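Local coordinates for AlgX/AlgJ SGNH hydrolase-like domain-containing protein (Eubacterium siraeum, PDB 4NZK) that is of unknown function but belongs to the DHHW family of the SGNH hydrolase clan and is probably a secreted or lipid-attached hydrolase-like protein, at residues A[331-335]-A[336-340]; A[166-169]-A[170-174]; A[65-69]-A[70-74]. One frame throughout, in Å; residues are numbered along the deposited sequence. Where two conformers were deposited one is given.

Contact 1: A[331-335]-A[336-340]; sequences FTMCT and FSAVG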
loop_
_atom_site.group_PDB
_atom_site.type_symbol
_atom_site.label_atom_id
_atom_site.label_comp_id
_atom_site.label_asym_id
_atom_site.label_seq_id
_atom_site.Cartn_x
_atom_site.Cartn_y
_atom_site.Cartn_z
ATOM N N PHE A 331 2.412 -9.635 0.218
ATOM C CA PHE A 331 1.946 -9.029 -1.017
ATOM C C PHE A 331 0.789 -8.107 -0.626
ATOM O O PHE A 331 -0.213 -8.559 -0.006
ATOM C CB PHE A 331 1.404 -10.078 -1.973
ATOM C CG PHE A 331 2.473 -10.879 -2.637
ATOM C CD1 PHE A 331 2.984 -12.005 -2.033
ATOM C CD2 PHE A 331 3.011 -10.468 -3.833
ATOM C CE1 PHE A 331 3.975 -12.759 -2.653
ATOM C CE2 PHE A 331 4.019 -11.196 -4.453
ATOM C CZ PHE A 331 4.499 -12.336 -3.849
ATOM N N THR A 332 0.940 -6.825 -0.944
ATOM C CA THR A 332 -0.082 -5.872 -0.590
ATOM C C THR A 332 -0.203 -4.813 -1.658
ATOM O O THR A 332 0.786 -4.288 -2.146
ATOM C CB THR A 332 0.178 -5.300 0.814
ATOM O OG1 THR A 332 -0.940 -4.461 1.206
ATOM C CG2 THR A 332 1.455 -4.516 0.908
HETATM N N MSE A 333 -1.452 -4.522 -2.012
HETATM C CA MSE A 333 -1.751 -3.587 -3.079
HETATM C C MSE A 333 -3.210 -3.286 -3.093
HETATM O O MSE A 333 -3.994 -3.956 -2.419
HETATM C CB MSE A 333 -1.339 -4.167 -4.429
HETATM C CG MSE A 333 -1.866 -5.570 -4.755
HETATM SE SE MSE A 333 -0.891 -6.026 -6.436
HETATM C CE MSE A 333 0.471 -6.770 -5.220
ATOM N N CYS A 334 -3.605 -2.273 -3.851
ATOM C CA CYS A 334 -5.023 -1.976 -3.978
ATOM C C CYS A 334 -5.668 -2.922 -4.990
ATOM O O CYS A 334 -5.016 -3.584 -5.784
ATOM C CB CYS A 334 -5.256 -0.516 -4.353
ATOM S SG CYS A 334 -4.899 -0.170 -6.095
ATOM N N THR A 335 -6.988 -2.942 -4.964
ATOM C CA THR A 335 -7.755 -3.827 -5.821
ATOM C C THR A 335 -7.465 -3.606 -7.292
ATOM O O THR A 335 -7.327 -4.554 -8.043
ATOM C CB THR A 335 -9.250 -3.688 -5.567
ATOM O OG1 THR A 335 -9.550 -2.293 -5.394
ATOM C CG2 THR A 335 -9.675 -4.503 -4.330
ATOM N N PHE A 336 -7.383 -2.350 -7.719
ATOM C CA PHE A 336 -7.129 -2.085 -9.129
ATOM C C PHE A 336 -5.822 -2.752 -9.589
ATOM O O PHE A 336 -5.704 -3.247 -10.697
ATOM C CB PHE A 336 -7.006 -0.596 -9.368
ATOM C CG PHE A 336 -8.280 0.178 -9.239
ATOM C CD1 PHE A 336 -9.103 0.384 -10.352
ATOM C CD2 PHE A 336 -8.626 0.791 -8.051
ATOM C CE1 PHE A 336 -10.263 1.144 -10.258
ATOM C CE2 PHE A 336 -9.772 1.559 -7.963
ATOM C CZ PHE A 336 -10.581 1.757 -9.066
ATOM N N SER A 337 -4.814 -2.737 -8.729
ATOM C CA SER A 337 -3.541 -3.369 -9.071
ATOM C C SER A 337 -3.670 -4.889 -9.112
ATOM O O SER A 337 -3.171 -5.525 -10.039
ATOM C CB SER A 337 -2.450 -3.018 -8.078
ATOM O OG SER A 337 -2.068 -1.690 -8.198
ATOM N N ALA A 338 -4.342 -5.479 -8.116
ATOM C CA ALA A 338 -4.426 -6.926 -8.041
ATOM C C ALA A 338 -5.243 -7.511 -9.175
ATOM O O ALA A 338 -4.945 -8.613 -9.613
ATOM C CB ALA A 338 -5.033 -7.352 -6.721
ATOM N N VAL A 339 -6.285 -6.817 -9.638
ATOM C CA VAL A 339 -7.137 -7.351 -10.694
ATOM C C VAL A 339 -6.737 -6.946 -12.113
ATOM O O VAL A 339 -7.233 -7.528 -13.085
ATOM C CB VAL A 339 -8.631 -7.075 -10.478
ATOM C CG1 VAL A 339 -9.059 -7.503 -9.076
ATOM C CG2 VAL A 339 -8.989 -5.611 -10.735
ATOM N N GLY A 340 -5.812 -6.006 -12.214
ATOM C CA GLY A 340 -5.413 -5.396 -13.477
ATOM C C GLY A 340 -3.997 -5.706 -13.898
ATOM O O GLY A 340 -3.392 -6.714 -13.488
#
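Cys334 O takes the straighter of its two backbone bonds from Ala338 N, at 3.1 Å with an N-H...O angle of 159°. Ser337 N also points to Cys334 O, but the bond is weak, with an angle of only 121°. One residue on, Val339 N donates to Thr335 O at 3.0 Å. Both straight bonds meet their carbonyl oxygen nearly end-on. The methyl Val339 CG2 packs against the same carbonyl, 3.3 Å from Thr335 O.

This is a strand-to-helix junction. Strand 328-334, inside the parallel part of the mixed sheet, ends at Cys334, which is the N-cap of the short helix 335-339. Such a sharp passage from strand to helix fits the alpha/beta sandwich expected of the SGNH clan.

The apolar contacts lie on two sides. In one of its two conformers, the selenium of Met333, a selenomethionine, rests 3.8 Å from Ser337 CB, and Met333 CG lies 4.1 Å from Ala338 CB. In this conformer Met333 CG sits between the backbone N and the carbonyl carbon (chi1 52°), which directs the chain along the start of the helix. Elsewhere, Cys334 SG lies at the edge of the Phe336 ring, near its plane, and 3.9 Å from Phe336 CB. Cys334 SG is also covalently linked to an unidentified ligand.

The hydroxyls of two buried side chains are met by other parts of the chain. Thr335 OG1 is hydrogen-bonded to His126 ND1. Ser337 OG is hydrogen-bonded to Asp288 OD2, which also bonds Cys334 N.

Contact 2: A[166-169]-A[170-174]; sequences EPLG and AYYAA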
loop_
_atom_site.group_PDB
_atom_site.type_symbol
_atom_site.label_atom_id
_atom_site.label_comp_id
_atom_site.label_asym_id
_atom_site.label_seq_id
_atom_site.Cartn_x
_atom_site.Cartn_y
_atom_site.Cartn_z
ATOM N N GLU A 166 -4.715 7.704 3.580
ATOM C CA GLU A 166 -3.840 8.407 4.493
ATOM C C GLU A 166 -3.029 7.375 5.257
ATOM O O GLU A 166 -3.449 6.204 5.376
ATOM C CB GLU A 166 -4.666 9.196 5.512
ATOM C CG GLU A 166 -5.366 10.462 4.978
ATOM C CD GLU A 166 -4.536 11.739 5.098
ATOM O OE1 GLU A 166 -3.514 11.756 5.822
ATOM O OE2 GLU A 166 -4.982 12.781 4.521
ATOM N N PRO A 167 -1.894 7.790 5.823
ATOM C CA PRO A 167 -1.136 6.892 6.671
ATOM C C PRO A 167 -1.982 6.262 7.788
ATOM O O PRO A 167 -1.758 5.093 8.110
ATOM C CB PRO A 167 -0.006 7.778 7.188
ATOM C CG PRO A 167 0.227 8.743 6.024
ATOM C CD PRO A 167 -1.167 9.059 5.556
ATOM N N LEU A 168 -3.006 6.940 8.300
ATOM C CA LEU A 168 -3.852 6.328 9.339
ATOM C C LEU A 168 -4.556 5.078 8.795
ATOM O O LEU A 168 -4.706 4.098 9.502
ATOM C CB LEU A 168 -4.855 7.346 9.880
ATOM C CG LEU A 168 -5.862 6.877 10.963
ATOM C CD1 LEU A 168 -5.146 6.406 12.206
ATOM C CD2 LEU A 168 -6.882 7.937 11.313
ATOM N N GLY A 169 -5.041 5.151 7.556
ATOM C CA GLY A 169 -5.644 3.987 6.910
ATOM C C GLY A 169 -4.631 2.862 6.803
ATOM O O GLY A 169 -4.930 1.697 7.120
ATOM N N ALA A 170 -3.428 3.200 6.356
ATOM C CA ALA A 170 -2.372 2.198 6.209
ATOM C C ALA A 170 -2.042 1.568 7.540
ATOM O O ALA A 170 -1.713 0.376 7.584
ATOM C CB ALA A 170 -1.143 2.805 5.597
ATOM N N TYR A 171 -2.093 2.354 8.625
ATOM C CA TYR A 171 -1.859 1.809 9.956
ATOM C C TYR A 171 -2.839 0.712 10.302
ATOM O O TYR A 171 -2.442 -0.335 10.849
ATOM C CB TYR A 171 -1.970 2.920 11.018
ATOM C CG TYR A 171 -1.903 2.438 12.432
ATOM C CD1 TYR A 171 -0.680 2.079 13.015
ATOM C CD2 TYR A 171 -3.052 2.267 13.179
ATOM C CE1 TYR A 171 -0.608 1.610 14.337
ATOM C CE2 TYR A 171 -2.990 1.806 14.518
ATOM C CZ TYR A 171 -1.770 1.466 15.079
ATOM O OH TYR A 171 -1.691 1.051 16.416
ATOM N N TYR A 172 -4.128 0.931 10.036
ATOM C CA TYR A 172 -5.101 -0.123 10.358
ATOM C C TYR A 172 -4.882 -1.405 9.560
ATOM O O TYR A 172 -5.112 -2.501 10.070
ATOM C CB TYR A 172 -6.510 0.366 10.212
ATOM C CG TYR A 172 -6.895 1.357 11.288
ATOM C CD1 TYR A 172 -6.860 1.008 12.635
ATOM C CD2 TYR A 172 -7.275 2.644 10.969
ATOM C CE1 TYR A 172 -7.191 1.939 13.634
ATOM C CE2 TYR A 172 -7.607 3.565 11.946
ATOM C CZ TYR A 172 -7.586 3.208 13.279
ATOM O OH TYR A 172 -7.972 4.114 14.262
ATOM N N ALA A 173 -4.460 -1.281 8.306
ATOM C CA ALA A 173 -4.146 -2.447 7.506
ATOM C C ALA A 173 -2.879 -3.115 8.018
ATOM O O ALA A 173 -2.856 -4.353 8.200
ATOM C CB ALA A 173 -4.043 -2.070 6.048
ATOM N N ALA A 174 -1.855 -2.316 8.339
ATOM C CA ALA A 174 -0.621 -2.857 8.903
ATOM C C ALA A 174 -0.923 -3.586 10.202
ATOM O O ALA A 174 -0.369 -4.659 10.488
ATOM C CB ALA A 174 0.418 -1.766 9.119
#
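Leu168 and Tyr172 make an i to i+4 side-chain contact in the first turns of helix 167-180, where Pro167 and Leu168 touch strand 218-224. Their side chains lie alongside each other and point the same way. Leu168 CD1 is 3.8 Å from Tyr172 CE2, and Leu168 CG is nearly as close to the same ring atom. Two torsions bring them together. Leu168 CG stands opposite its backbone N (chi1 179°), and Tyr172 CG stands opposite its carbonyl carbon (chi1 -71°).

The Tyr172 ring also comes close to the backbone: its CD2 is 3.3 Å from Leu168 O. One face of the ring carries Tyr171 CD2, displaced toward the rim. Tyr171 CB in turn comes within 3.3 Å of Leu168 O, which is therefore closely surrounded.

Glu166 is the N-cap residue. Its carbonyl opens the regular ladder, with Ala170 N donating to Glu166 O at 3.2 Å. Tyr171 N to Pro167 O is the shortest of the four bonds that join 166-169 to 170-174, at 2.8 Å. Tyr172 N to Leu168 O is longer, at 3.3 Å, and the donor is tilted 27° from the carbonyl plane. Ala173 N to Gly169 O follows at 3.2 Å.

The Tyr172 ring stacks on His152, and Pro167 rests on Phe220, Tyr222 and Tyr223.

Each tyrosine hydroxyl is held by a partner outside the two segments: Tyr172 OH bonds Glu155 OE1, and Tyr171 OH bonds Lys186 O. The Leu168 methyl beside the Tyr172 ring and the His152 stack are likely to limit its turning, while the Glu155 bond fixes the position of its hydroxyl end.

Contact 3: A[65-69]-A[70-74]; sequences VDIDG and HTWGI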
loop_
_atom_site.group_PDB
_atom_site.type_symbol
_atom_site.label_atom_id
_atom_site.label_comp_id
_atom_site.label_asym_id
_atom_site.label_seq_id
_atom_site.Cartn_x
_atom_site.Cartn_y
_atom_site.Cartn_z
ATOM N N VAL A 65 -17.091 14.935 -6.572
ATOM C CA VAL A 65 -18.366 15.194 -5.901
ATOM C C VAL A 65 -18.135 15.832 -4.543
ATOM O O VAL A 65 -17.117 15.593 -3.911
ATOM C CB VAL A 65 -19.141 13.862 -5.771
ATOM C CG1 VAL A 65 -18.352 12.848 -4.955
ATOM C CG2 VAL A 65 -20.564 14.043 -5.252
ATOM N N ASP A 66 -19.062 16.704 -4.128
ATOM C CA ASP A 66 -18.965 17.300 -2.810
ATOM C C ASP A 66 -19.772 16.491 -1.798
ATOM O O ASP A 66 -20.936 16.140 -2.026
ATOM C CB ASP A 66 -19.437 18.761 -2.836
ATOM C CG ASP A 66 -18.488 19.699 -3.582
ATOM O OD1 ASP A 66 -17.527 19.241 -4.215
ATOM O OD2 ASP A 66 -18.720 20.929 -3.541
ATOM N N ILE A 67 -19.130 16.175 -0.692
ATOM C CA ILE A 67 -19.763 15.399 0.377
ATOM C C ILE A 67 -19.510 16.121 1.688
ATOM O O ILE A 67 -18.355 16.347 2.058
ATOM C CB ILE A 67 -19.157 13.988 0.483
ATOM C CG1 ILE A 67 -19.265 13.229 -0.839
ATOM C CG2 ILE A 67 -19.863 13.185 1.581
ATOM C CD1 ILE A 67 -18.500 11.902 -0.849
ATOM N N ASP A 68 -20.592 16.513 2.360
ATOM C CA ASP A 68 -20.487 17.190 3.653
ATOM C C ASP A 68 -19.529 18.379 3.598
ATOM O O ASP A 68 -18.677 18.567 4.479
ATOM C CB ASP A 68 -20.064 16.171 4.728
ATOM C CG ASP A 68 -21.111 15.053 4.935
ATOM O OD1 ASP A 68 -22.341 15.316 4.777
ATOM O OD2 ASP A 68 -20.698 13.915 5.271
ATOM N N GLY A 69 -19.671 19.167 2.526
ATOM C CA GLY A 69 -18.912 20.407 2.358
ATOM C C GLY A 69 -17.486 20.269 1.849
ATOM O O GLY A 69 -16.768 21.268 1.769
ATOM N N HIS A 70 -17.050 19.047 1.504
ATOM C CA HIS A 70 -15.687 18.839 0.990
ATOM C C HIS A 70 -15.761 18.127 -0.359
ATOM O O HIS A 70 -16.580 17.242 -0.557
ATOM C CB HIS A 70 -14.804 17.988 1.927
ATOM C CG HIS A 70 -14.133 18.750 3.044
ATOM N ND1 HIS A 70 -13.114 19.658 2.835
ATOM C CD2 HIS A 70 -14.294 18.677 4.385
ATOM C CE1 HIS A 70 -12.700 20.134 3.995
ATOM N NE2 HIS A 70 -13.401 19.554 4.952
ATOM N N THR A 71 -14.880 18.512 -1.255
ATOM C CA THR A 71 -14.808 17.879 -2.560
ATOM C C THR A 71 -13.933 16.641 -2.473
ATOM O O THR A 71 -12.792 16.668 -1.977
ATOM C CB THR A 71 -14.218 18.838 -3.599
ATOM O OG1 THR A 71 -15.025 20.030 -3.643
ATOM C CG2 THR A 71 -14.173 18.194 -4.986
ATOM N N TRP A 72 -14.455 15.576 -3.054
ATOM C CA TRP A 72 -13.709 14.349 -3.212
ATOM C C TRP A 72 -13.506 14.029 -4.693
ATOM O O TRP A 72 -14.355 14.336 -5.522
ATOM C CB TRP A 72 -14.523 13.186 -2.670
ATOM C CG TRP A 72 -14.661 13.111 -1.211
ATOM C CD1 TRP A 72 -15.367 13.955 -0.405
ATOM C CD2 TRP A 72 -14.175 12.059 -0.372
ATOM N NE1 TRP A 72 -15.298 13.519 0.885
ATOM C CE2 TRP A 72 -14.584 12.357 0.934
ATOM C CE3 TRP A 72 -13.388 10.920 -0.595
ATOM C CZ2 TRP A 72 -14.264 11.532 2.029
ATOM C CZ3 TRP A 72 -13.088 10.105 0.480
ATOM C CH2 TRP A 72 -13.514 10.434 1.775
ATOM N N GLY A 73 -12.389 13.368 -4.989
ATOM C CA GLY A 73 -12.186 12.667 -6.249
ATOM C C GLY A 73 -12.105 11.196 -5.866
ATOM O O GLY A 73 -11.267 10.818 -5.029
ATOM N N ILE A 74 -12.983 10.379 -6.472
ATOM C CA ILE A 74 -13.122 8.951 -6.165
ATOM C C ILE A 74 -13.038 8.135 -7.418
ATOM O O ILE A 74 -13.811 8.346 -8.375
ATOM C CB ILE A 74 -14.473 8.686 -5.477
ATOM C CG1 ILE A 74 -14.579 9.561 -4.225
ATOM C CG2 ILE A 74 -14.626 7.176 -5.173
ATOM C CD1 ILE A 74 -15.897 9.482 -3.500
HETATM O O HOH W 1 -16.399 14.870 3.244
#
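Asp66 and Thr71 lie on one face of a beta hairpin, their side chains crossing. The hairpin is made of strands 62-67 and 70-75 and closed by a type I' turn from Ile67 to His70. Thr71 OG1 donates to Asp66 OD1 at 2.7 Å. The hydroxyl reaches the oxygen from above the carboxylate plane, 47° out of it. Asp66 and Thr71 form a non-hydrogen-bonded pair, so this side-chain bond joins the strands where the backbone does not.

The other face carries Val65, Ile67, His70 and Trp72. Ile67 CD1 makes a CH-pi contact over the five-membered ring of Trp72, 3.9 Å from its centroid and 16° off the normal. Ile67 CG1 is anti to the carbonyl carbon (chi1 -57°), and the chain, extended beyond it, lays the methyl on the indole. Val65 CG1 and Ile67 CD1 each lie 4.4 Å from Ile74 CD1.

Backbone bonds set this register. Trp72 N donates to Val65 O at 2.8 Å, almost straight, and Val65 N returns a bond to Trp72 O. Nearer the turn, Ile67 N bonds His70 O and His70 N bonds Ile67 O. Asp68 and Gly69 fill the corners with positive phi.

Further out, Asp66 OD1 makes a salt bridge with Arg212 NH2. Asp216 takes His70 ND1 and Thr71 N, and Arg160 NH1 bonds Thr71 O. With an alanine at Asp66, the Thr71 hydroxyl would probably lose its acceptor and Arg212 its carboxylate mate.

One water ties the turn to the indole: it donates to Ile67 O at 2.7 Å and accepts from Trp72 NE1 at 2.9 Å.

The three contacts follow one another along the chain, in the order 3, 2, 1, and none touches another. Contacts 1 and 2 both lie near the middle of the protein, each centre about 9 Å from that of the chain. Their own centres are about 16 Å apart and their nearest atoms about 6 Å. Contact 3 is peripheral, about 23 Å out, on the small three-stranded sheet. Its centre is about 25 Å from that of contact 1 and about 21 Å from that of contact 2. An unidentified molecule, probably from the crystallisation liquor, is linked to Cys334 in contact 1; it may mark a pocket. No active site has been established.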